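Local coordinates for protein ForH (Streptomyces kaniharaensis, PDB 6NKO) that probably takes part in making formycin A, being related to the purine-biosynthesis bienzyme AICAR transformylase/IMP cyclohydrolase, though its own activity is not established, at residues 150-164 against 184-197. Numbering follows the deposited sequence.
Sequences AKNFEHVIPLSDPDD and VERRLALAEKAFRI
Ala150 sets its methyl into a shallow hollow of helix 184-212 bounded by Ala191, Ala194 and the ring of Phe195, whose CE2 lies 3.5 Å from Ala150 CB; small residues on both sides let helix 141-151 end close by. With CG between backbone N and carbonyl carbon (chi1 63°), the Phe153 ring is laid against the helix, its face under Leu188 CA in a CH-pi contact, 4.1 Å from the centroid. Pro158 sets CG against Ala191 CA and CD against Leu190 CB. Strand 157-159 is, within this chain, an edge strand of the parallel sheet, consistent with an MGS-like fold, and residues 184-197 cross it at 43°. Water 2 bridges the carbonyls of Pro158 and Leu190. Extended Arg187 donates from NH1, in the guanidinium plane, to Phe153 O (2.8 Å, N-H...O 158°), while Ile157 CG1 presses on one face; NH2 and NE hydrogen-bond to Pro179 O and Val182 O respectively. Ile197 CD1 rests on Ser160 CB, and Ser160 OG hydrogen-bonds to Asn117 O. Straight-chained Lys193 makes two salt bridges through NZ, 2.9 Å from Asp161 OD2, on its anti lone pair, and 2.8 Å from Asp164 OD2, on the syn side.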
# COMPACT_ATOMS: atom_id res chain seq x y z
N ALA A 150 5.21 0.55 -7.49
CA ALA A 150 5.22 0.02 -8.85
C ALA A 150 6.34 0.64 -9.67
O ALA A 150 7.01 -0.05 -10.44
CB ALA A 150 3.86 0.25 -9.51
N LYS A 151 6.57 1.95 -9.52
CA LYS A 151 7.67 2.59 -10.23
C LYS A 151 9.01 2.01 -9.78
O LYS A 151 9.93 1.87 -10.59
CB LYS A 151 7.63 4.10 -10.01
CG LYS A 151 8.81 4.84 -10.62
CD LYS A 151 8.72 6.34 -10.36
CE LYS A 151 10.02 7.03 -10.74
NZ LYS A 151 9.81 8.47 -11.05
N ASN A 152 9.13 1.67 -8.50
CA ASN A 152 10.36 1.11 -7.95
C ASN A 152 10.19 -0.39 -7.70
O ASN A 152 10.52 -0.88 -6.61
CB ASN A 152 10.71 1.84 -6.65
CG ASN A 152 12.20 1.81 -6.34
OD1 ASN A 152 13.03 1.59 -7.22
ND2 ASN A 152 12.53 2.02 -5.07
N PHE A 153 9.69 -1.12 -8.70
CA PHE A 153 9.28 -2.51 -8.47
C PHE A 153 10.46 -3.45 -8.23
O PHE A 153 10.26 -4.54 -7.70
CB PHE A 153 8.42 -3.02 -9.63
CG PHE A 153 9.13 -3.07 -10.96
CD1 PHE A 153 10.00 -4.11 -11.26
CD2 PHE A 153 8.91 -2.10 -11.92
CE1 PHE A 153 10.65 -4.17 -12.48
CE2 PHE A 153 9.55 -2.15 -13.14
CZ PHE A 153 10.42 -3.19 -13.43
N GLU A 154 11.67 -3.06 -8.63
CA GLU A 154 12.83 -3.90 -8.35
C GLU A 154 13.12 -4.00 -6.86
O GLU A 154 13.74 -4.98 -6.42
CB GLU A 154 14.07 -3.36 -9.07
CG GLU A 154 14.10 -3.66 -10.57
CD GLU A 154 14.93 -2.65 -11.34
OE1 GLU A 154 16.12 -2.92 -11.59
OE2 GLU A 154 14.39 -1.58 -11.69
N HIS A 155 12.67 -3.03 -6.06
CA HIS A 155 12.95 -3.00 -4.64
C HIS A 155 11.70 -2.97 -3.76
O HIS A 155 11.83 -3.11 -2.54
CB HIS A 155 13.84 -1.79 -4.30
CG HIS A 155 15.01 -1.64 -5.22
ND1 HIS A 155 15.89 -2.68 -5.48
CD2 HIS A 155 15.45 -0.59 -5.94
CE1 HIS A 155 16.81 -2.27 -6.32
NE2 HIS A 155 16.58 -1.00 -6.62
N VAL A 156 10.52 -2.77 -4.33
CA VAL A 156 9.26 -2.81 -3.59
C VAL A 156 8.27 -3.65 -4.38
O VAL A 156 8.11 -3.47 -5.59
CB VAL A 156 8.68 -1.41 -3.34
CG1 VAL A 156 7.68 -1.46 -2.19
CG2 VAL A 156 9.78 -0.40 -3.05
N ILE A 157 7.58 -4.56 -3.69
CA ILE A 157 6.55 -5.39 -4.30
C ILE A 157 5.24 -4.62 -4.26
O ILE A 157 4.78 -4.28 -3.16
CB ILE A 157 6.42 -6.74 -3.59
CG1 ILE A 157 7.74 -7.52 -3.68
CG2 ILE A 157 5.29 -7.55 -4.20
CD1 ILE A 157 7.97 -8.46 -2.52
N PRO A 158 4.62 -4.33 -5.41
CA PRO A 158 3.36 -3.58 -5.40
C PRO A 158 2.14 -4.48 -5.54
O PRO A 158 1.90 -5.03 -6.62
CB PRO A 158 3.51 -2.65 -6.62
CG PRO A 158 4.58 -3.33 -7.51
CD PRO A 158 5.11 -4.55 -6.78
N LEU A 159 1.36 -4.62 -4.48
CA LEU A 159 0.20 -5.50 -4.48
C LEU A 159 -1.08 -4.68 -4.33
O LEU A 159 -1.12 -3.74 -3.52
CB LEU A 159 0.28 -6.53 -3.36
CG LEU A 159 1.24 -7.70 -3.59
CD1 LEU A 159 1.62 -8.36 -2.27
CD2 LEU A 159 0.65 -8.72 -4.57
N SER A 160 -2.11 -5.04 -5.08
CA SER A 160 -3.41 -4.38 -5.01
C SER A 160 -4.53 -5.40 -5.03
O SER A 160 -5.38 -5.42 -4.13
CB SER A 160 -3.58 -3.39 -6.16
OG SER A 160 -4.71 -2.56 -5.97
N ASP A 161 -4.55 -6.24 -6.05
CA ASP A 161 -5.59 -7.25 -6.21
C ASP A 161 -5.42 -8.36 -5.18
O ASP A 161 -4.38 -9.03 -5.16
CB ASP A 161 -5.53 -7.83 -7.63
CG ASP A 161 -6.73 -8.72 -7.95
OD1 ASP A 161 -7.66 -8.81 -7.13
OD2 ASP A 161 -6.73 -9.32 -9.05
N PRO A 162 -6.42 -8.60 -4.31
CA PRO A 162 -6.30 -9.69 -3.33
C PRO A 162 -6.12 -11.07 -3.94
O PRO A 162 -5.82 -12.02 -3.20
CB PRO A 162 -7.61 -9.60 -2.54
CG PRO A 162 -8.06 -8.18 -2.72
CD PRO A 162 -7.63 -7.79 -4.11
N ASP A 163 -6.30 -11.23 -5.26
CA ASP A 163 -6.05 -12.51 -5.91
C ASP A 163 -4.57 -12.75 -6.18
O ASP A 163 -4.20 -13.86 -6.59
CB ASP A 163 -6.84 -12.60 -7.22
CG ASP A 163 -8.33 -12.73 -6.99
OD1 ASP A 163 -8.72 -13.33 -5.96
OD2 ASP A 163 -9.11 -12.24 -7.83
N ASP A 164 -3.72 -11.75 -5.98
CA ASP A 164 -2.28 -11.89 -6.15
C ASP A 164 -1.56 -12.18 -4.84
O ASP A 164 -0.35 -12.42 -4.86
CB ASP A 164 -1.69 -10.62 -6.78
CG ASP A 164 -2.25 -10.34 -8.16
OD1 ASP A 164 -2.48 -11.30 -8.92
OD2 ASP A 164 -2.47 -9.15 -8.49
N VAL A 184 12.18 -10.51 -10.86
CA VAL A 184 11.99 -9.26 -11.58
C VAL A 184 10.78 -9.35 -12.50
O VAL A 184 9.99 -8.40 -12.62
CB VAL A 184 13.27 -8.90 -12.36
CG1 VAL A 184 13.03 -7.69 -13.26
CG2 VAL A 184 14.42 -8.65 -11.41
N GLU A 185 10.60 -10.50 -13.16
CA GLU A 185 9.53 -10.66 -14.14
C GLU A 185 8.16 -10.55 -13.48
O GLU A 185 7.24 -9.95 -14.05
CB GLU A 185 9.68 -12.00 -14.86
CG GLU A 185 11.11 -12.29 -15.33
CD GLU A 185 11.93 -13.05 -14.30
OE1 GLU A 185 12.90 -12.46 -13.77
OE2 GLU A 185 11.61 -14.22 -14.02
N ARG A 186 8.00 -11.13 -12.29
CA ARG A 186 6.72 -11.03 -11.59
C ARG A 186 6.49 -9.63 -11.04
O ARG A 186 5.34 -9.18 -10.98
CB ARG A 186 6.66 -12.07 -10.46
CG ARG A 186 5.39 -12.03 -9.63
CD ARG A 186 4.19 -12.55 -10.40
NE ARG A 186 3.00 -12.64 -9.56
CZ ARG A 186 1.76 -12.37 -9.97
NH1 ARG A 186 1.55 -11.99 -11.23
NH2 ARG A 186 0.74 -12.47 -9.13
N ARG A 187 7.56 -8.92 -10.67
CA ARG A 187 7.40 -7.58 -10.12
C ARG A 187 6.90 -6.60 -11.17
O ARG A 187 6.06 -5.74 -10.87
CB ARG A 187 8.73 -7.11 -9.52
CG ARG A 187 9.06 -7.75 -8.18
CD ARG A 187 10.56 -7.78 -7.92
NE ARG A 187 10.86 -8.32 -6.59
CZ ARG A 187 10.82 -7.60 -5.47
NH1 ARG A 187 10.50 -6.31 -5.51
NH2 ARG A 187 11.10 -8.17 -4.31
N LEU A 188 7.41 -6.70 -12.40
CA LEU A 188 6.97 -5.79 -13.45
C LEU A 188 5.51 -6.04 -13.83
O LEU A 188 4.76 -5.09 -14.10
CB LEU A 188 7.87 -5.92 -14.68
CG LEU A 188 7.32 -5.44 -16.02
CD1 LEU A 188 7.17 -3.92 -16.05
CD2 LEU A 188 8.22 -5.90 -17.16
N ALA A 189 5.09 -7.30 -13.84
CA ALA A 189 3.69 -7.61 -14.12
C ALA A 189 2.78 -7.02 -13.04
O ALA A 189 1.70 -6.50 -13.35
CB ALA A 189 3.49 -9.12 -14.22
N LEU A 190 3.19 -7.10 -11.78
CA LEU A 190 2.42 -6.48 -10.71
C LEU A 190 2.48 -4.96 -10.79
O LEU A 190 1.49 -4.28 -10.47
CB LEU A 190 2.92 -6.95 -9.35
CG LEU A 190 2.57 -8.38 -8.93
CD1 LEU A 190 3.36 -8.78 -7.69
CD2 LEU A 190 1.07 -8.53 -8.69
N ALA A 191 3.61 -4.41 -11.24
CA ALA A 191 3.75 -2.97 -11.34
C ALA A 191 2.83 -2.41 -12.42
O ALA A 191 2.15 -1.40 -12.22
CB ALA A 191 5.20 -2.59 -11.60
N GLU A 192 2.82 -3.06 -13.59
CA GLU A 192 1.91 -2.64 -14.66
C GLU A 192 0.46 -2.76 -14.21
O GLU A 192 -0.38 -1.90 -14.53
CB GLU A 192 2.15 -3.48 -15.91
CG GLU A 192 1.16 -3.20 -17.02
CD GLU A 192 0.69 -4.46 -17.71
OE1 GLU A 192 1.08 -4.68 -18.88
OE2 GLU A 192 -0.07 -5.24 -17.09
N LYS A 193 0.13 -3.83 -13.48
CA LYS A 193 -1.23 -4.00 -12.98
C LYS A 193 -1.58 -2.92 -11.98
O LYS A 193 -2.72 -2.44 -11.95
CB LYS A 193 -1.37 -5.39 -12.36
CG LYS A 193 -2.76 -5.72 -11.87
CD LYS A 193 -2.81 -7.13 -11.30
CE LYS A 193 -4.24 -7.57 -11.05
NZ LYS A 193 -4.30 -8.99 -10.59
N ALA A 194 -0.61 -2.51 -11.15
CA ALA A 194 -0.87 -1.47 -10.15
C ALA A 194 -1.23 -0.15 -10.81
O ALA A 194 -2.20 0.52 -10.42
CB ALA A 194 0.34 -1.31 -9.24
N PHE A 195 -0.45 0.26 -11.82
CA PHE A 195 -0.77 1.49 -12.54
C PHE A 195 -2.10 1.39 -13.27
O PHE A 195 -2.81 2.39 -13.39
CB PHE A 195 0.36 1.82 -13.53
CG PHE A 195 1.53 2.52 -12.90
CD1 PHE A 195 1.40 3.82 -12.43
CD2 PHE A 195 2.75 1.88 -12.78
CE1 PHE A 195 2.48 4.47 -11.84
CE2 PHE A 195 3.83 2.52 -12.19
CZ PHE A 195 3.69 3.82 -11.72
N ARG A 196 -2.45 0.19 -13.75
CA ARG A 196 -3.73 -0.00 -14.41
C ARG A 196 -4.89 0.17 -13.44
O ARG A 196 -5.88 0.84 -13.75
CB ARG A 196 -3.77 -1.39 -15.06
CG ARG A 196 -4.74 -1.51 -16.22
CD ARG A 196 -4.54 -2.83 -16.95
NE ARG A 196 -3.18 -2.99 -17.45
CZ ARG A 196 -2.77 -2.57 -18.64
NH1 ARG A 196 -3.62 -1.97 -19.47
NH2 ARG A 196 -1.51 -2.75 -19.02
N ILE A 197 -4.77 -0.43 -12.25
CA ILE A 197 -5.82 -0.29 -11.24
C ILE A 197 -5.94 1.16 -10.80
O ILE A 197 -7.05 1.68 -10.62
CB ILE A 197 -5.54 -1.23 -10.06
CG1 ILE A 197 -5.86 -2.68 -10.43
CG2 ILE A 197 -6.33 -0.81 -8.83
CD1 ILE A 197 -5.03 -3.70 -9.69
O HOH W 1 10.59 -5.94 -2.47
O HOH W 2 -0.29 -5.02 -8.14